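Side-chain contact in photosystem II assembly protein Ycf48 (PDB 5OJ5), which probably assists the early assembly of photosystem II and the replacement of photodamaged D1, whose C-terminal extension it binds: residues D235-M240 with L275-P280. Residues are numbered along the deposited sequence; the frame is centred on the assembly and turned at random.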
ATOM      1  N   ASP A 235      -2.978 -15.284   7.324  1.00 14.43           N
ATOM      2  CA  ASP A 235      -2.900 -16.707   7.608  1.00 14.72           C
ATOM      3  C   ASP A 235      -2.137 -17.454   6.528  1.00 13.89           C
ATOM      4  O   ASP A 235      -2.232 -18.671   6.435  1.00 18.12           O
ATOM      5  CB  ASP A 235      -4.267 -17.341   7.834  1.00 18.51           C
ATOM      6  CG  ASP A 235      -5.241 -17.007   6.727  1.00 22.40           C
ATOM      7  OD1 ASP A 235      -4.859 -16.985   5.552  1.00 21.53           O
ATOM      8  OD2 ASP A 235      -6.411 -16.712   7.041  1.00 27.83           O
ATOM      9  N   GLY A 236      -1.331 -16.767   5.739  1.00 13.88           N
ATOM     10  CA  GLY A 236      -0.419 -17.460   4.855  1.00 16.36           C
ATOM     11  C   GLY A 236      -0.965 -17.747   3.474  1.00 16.14           C
ATOM     12  O   GLY A 236      -0.400 -18.594   2.766  1.00 22.17           O
ATOM     13  N   ARG A 237      -2.028 -17.086   3.067  1.00 13.10           N
ATOM     14  CA  ARG A 237      -2.595 -17.204   1.729  1.00 12.58           C
ATOM     15  C   ARG A 237      -2.346 -15.913   0.959  1.00 11.67           C
ATOM     16  O   ARG A 237      -1.893 -14.902   1.510  1.00 12.26           O
ATOM     17  CB  ARG A 237      -4.095 -17.498   1.812  1.00 14.10           C
ATOM     18  CG  ARG A 237      -4.428 -18.862   2.434  1.00 18.11           C
ATOM     19  CD  ARG A 237      -5.941 -19.033   2.565  1.00 22.03           C
ATOM     20  NE  ARG A 237      -6.443 -18.103   3.558  1.00 22.08           N
ATOM     21  CZ  ARG A 237      -7.614 -17.461   3.514  1.00 21.50           C
ATOM     22  NH1 ARG A 237      -8.483 -17.605   2.510  1.00 23.11           N
ATOM     23  NH2 ARG A 237      -7.903 -16.631   4.495  1.00 23.87           N
ATOM     24  N   LEU A 238      -2.664 -15.962  -0.328  1.00 12.34           N
ATOM     25  CA  LEU A 238      -2.728 -14.803  -1.199  1.00 11.58           C
ATOM     26  C   LEU A 238      -4.179 -14.437  -1.460  1.00 11.13           C
ATOM     27  O   LEU A 238      -5.074 -15.290  -1.477  1.00 12.12           O
ATOM     28  CB  LEU A 238      -2.048 -15.075  -2.531  1.00 13.15           C
ATOM     29  CG  LEU A 238      -0.526 -15.335  -2.581  1.00 16.98           C
ATOM     30  CD1 LEU A 238      -0.081 -15.913  -3.962  1.00 19.11           C
ATOM     31  CD2 LEU A 238       0.191 -14.083  -2.306  1.00 19.94           C
ATOM     32  N   TRP A 239      -4.384 -13.146  -1.744  1.00 10.40           N
ATOM     33  CA  TRP A 239      -5.640 -12.655  -2.281  1.00 10.34           C
ATOM     34  C   TRP A 239      -5.354 -11.975  -3.611  1.00  9.81           C
ATOM     35  O   TRP A 239      -4.251 -11.489  -3.852  1.00  9.94           O
ATOM     36  CB  TRP A 239      -6.360 -11.691  -1.305  1.00 10.49           C
ATOM     37  CG  TRP A 239      -5.568 -10.496  -0.861  1.00  9.94           C
ATOM     38  CD1 TRP A 239      -4.878 -10.357   0.318  1.00 10.26           C
ATOM     39  CD2 TRP A 239      -5.396  -9.269  -1.573  1.00  9.31           C
ATOM     40  NE1 TRP A 239      -4.299  -9.117   0.393  1.00  9.78           N
ATOM     41  CE2 TRP A 239      -4.593  -8.430  -0.761  1.00  8.93           C
ATOM     42  CE3 TRP A 239      -5.844  -8.774  -2.808  1.00  9.93           C
ATOM     43  CZ2 TRP A 239      -4.228  -7.143  -1.146  1.00  9.51           C
ATOM     44  CZ3 TRP A 239      -5.453  -7.486  -3.199  1.00  9.99           C
ATOM     45  CH2 TRP A 239      -4.647  -6.693  -2.370  1.00  9.76           C
ATOM     46  N   MET A 240      -6.386 -11.907  -4.445  1.00  9.70           N
ATOM     47  CA  MET A 240      -6.340 -11.159  -5.686  1.00  9.94           C
ATOM     48  C   MET A 240      -7.608 -10.349  -5.888  1.00  9.59           C
ATOM     49  O   MET A 240      -8.707 -10.795  -5.538  1.00 10.26           O
ATOM     50  CB  MET A 240      -6.110 -12.068  -6.928  1.00 11.18           C
ATOM     51  CG  MET A 240      -7.179 -13.108  -7.164  1.00 11.94           C
ATOM     52  SD  MET A 240      -6.962 -14.025  -8.706  1.00 14.23           S
ATOM     53  CE  MET A 240      -5.392 -14.705  -8.570  1.00 16.11           C
ATOM     54  N   LEU A 275      -7.296  -4.326  -0.660  1.00  9.50           N
ATOM     55  CA  LEU A 275      -7.928  -5.229   0.294  1.00 10.18           C
ATOM     56  C   LEU A 275      -6.979  -5.308   1.483  1.00 10.11           C
ATOM     57  O   LEU A 275      -5.764  -5.491   1.287  1.00 11.15           O
ATOM     58  CB  LEU A 275      -8.095  -6.613  -0.365  1.00 11.07           C
ATOM     59  CG  LEU A 275      -8.811  -7.690   0.444  1.00 11.60           C
ATOM     60  CD1 LEU A 275      -9.385  -8.722  -0.500  1.00 14.42           C
ATOM     61  CD2 LEU A 275      -7.886  -8.385   1.397  1.00 12.05           C
ATOM     62  N   ALA A 276      -7.484  -5.150   2.697  1.00 10.00           N
ATOM     63  CA  ALA A 276      -6.630  -5.279   3.865  1.00 10.31           C
ATOM     64  C   ALA A 276      -7.402  -5.802   5.048  1.00 10.48           C
ATOM     65  O   ALA A 276      -8.591  -5.512   5.210  1.00 11.66           O
ATOM     66  CB  ALA A 276      -5.979  -3.936   4.238  1.00 12.46           C
ATOM     67  N   TYR A 277      -6.712  -6.538   5.903  1.00 11.71           N
ATOM     68  CA  TYR A 277      -7.285  -7.126   7.099  1.00 12.01           C
ATOM     69  C   TYR A 277      -7.047  -6.235   8.311  1.00 12.15           C
ATOM     70  O   TYR A 277      -5.911  -5.845   8.594  1.00 14.64           O
ATOM     71  CB  TYR A 277      -6.672  -8.497   7.381  1.00 12.84           C
ATOM     72  CG  TYR A 277      -7.056  -9.580   6.404  1.00 13.29           C
ATOM     73  CD1 TYR A 277      -7.897 -10.609   6.802  1.00 14.97           C
ATOM     74  CD2 TYR A 277      -6.581  -9.583   5.076  1.00 14.37           C
ATOM     75  CE1 TYR A 277      -8.245 -11.612   5.914  1.00 16.33           C
ATOM     76  CE2 TYR A 277      -6.959 -10.589   4.189  1.00 15.65           C
ATOM     77  CZ  TYR A 277      -7.779 -11.599   4.612  1.00 17.12           C
ATOM     78  OH  TYR A 277      -8.109 -12.585   3.706  1.00 19.65           O
ATOM     79  N   ARG A 278      -8.095  -5.939   9.052  1.00 11.81           N
ATOM     80  CA  ARG A 278      -7.923  -5.306  10.361  1.00 13.10           C
ATOM     81  C   ARG A 278      -7.594  -6.343  11.422  1.00 13.76           C
ATOM     82  O   ARG A 278      -6.838  -6.062  12.361  1.00 15.49           O
ATOM     83  CB  ARG A 278      -9.197  -4.524  10.743  1.00 13.04           C
ATOM     84  CG  ARG A 278      -8.987  -3.712  12.005  1.00 14.22           C
ATOM     85  CD  ARG A 278     -10.219  -2.905  12.384  1.00 15.97           C
ATOM     86  NE  ARG A 278     -11.340  -3.724  12.816  1.00 16.65           N
ATOM     87  CZ  ARG A 278     -11.496  -4.201  14.047  1.00 19.05           C
ATOM     88  NH1 ARG A 278     -10.598  -3.895  14.979  1.00 21.46           N
ATOM     89  NH2 ARG A 278     -12.559  -4.931  14.324  1.00 20.91           N
ATOM     90  N   THR A 279      -8.214  -7.528  11.310  1.00 13.89           N
ATOM     91  CA  THR A 279      -8.027  -8.649  12.209  1.00 15.87           C
ATOM     92  C   THR A 279      -8.032  -9.883  11.323  1.00 16.23           C
ATOM     93  O   THR A 279      -8.322  -9.781  10.130  1.00 15.78           O
ATOM     94  CB  THR A 279      -9.190  -8.764  13.210  1.00 17.87           C
ATOM     95  OG1 THR A 279     -10.361  -9.136  12.497  1.00 17.50           O
ATOM     96  CG2 THR A 279      -9.377  -7.469  13.993  1.00 20.26           C
ATOM     97  N   PRO A 280      -7.792 -11.076  11.859  1.00 18.34           N
ATOM     98  CA  PRO A 280      -7.819 -12.252  10.985  1.00 19.75           C
ATOM     99  C   PRO A 280      -9.152 -12.473  10.295  1.00 19.08           C
ATOM    100  O   PRO A 280      -9.161 -13.033   9.194  1.00 20.32           O
ATOM    101  CB  PRO A 280      -7.460 -13.411  11.933  1.00 23.65           C
ATOM    102  CG  PRO A 280      -6.595 -12.788  12.967  1.00 25.40           C
ATOM    103  CD  PRO A 280      -7.137 -11.378  13.147  1.00 22.79           C
TER
HETATM  104  O   HOH W   1      -6.669 -14.748   8.730  1.00 31.65           O
HETATM  105  O   HOH W   2      -9.540 -14.585   4.799  1.00 29.05           O
HETATM  106  O   HOH W   3      -3.626  -7.047   2.390  1.00 17.43           O
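One face of the Trp-239 indole carries Leu-275: the CD2 methyl of Leu-275 sits 3.7 Å from the centroid of the five-membered ring, 6° from the normal, a CH-pi contact, while CB of Leu-275 lies on the same face over the six-membered ring. With CG between the backbone N and carbonyl carbon (chi1 56°), the indole reaches toward strand 272-277, and Trp-239 CZ2 comes 3.3 Å from Leu-275 O, the closest approach between the segments. At the edge of the Tyr-277 ring, near its plane, lies CD1 of Trp-239, 4.4 Å from Tyr-277 CE2. The Arg-237 guanidinium stands steeply to the tyrosine ring, planes 79° apart; the Asp-235 carboxylate and a water share its edge, and the same water lies in the Tyr-277 ring plane at the hydroxyl end. Arg-237 NE bonds Asp-235 OD1 at 2.8 Å from above the carboxylate plane, and NH2 meets the syn lone pair of OD2.

No direct hydrogen bond crosses; three waters do the joining. One accepts from Trp-239 NE1 and donates to Leu-275 O, giving the buried indole N-H a polar partner. The guanidinium water accepts from Arg-237 NH2 and bonds Tyr-277 OH; the third donates to Asp-235 OD2 and Pro-280 O. Tryptophan and leucine suit the buried end, whereas tyrosine can be apolar along its ring and polar at OH.

Strands 238-242 and 272-277 belong to successive blades of the seven-bladed beta-propeller, so apolar packing backed by water bridges joins these sheets here, and the Asp-235 pairing probably steadies the arginine charge.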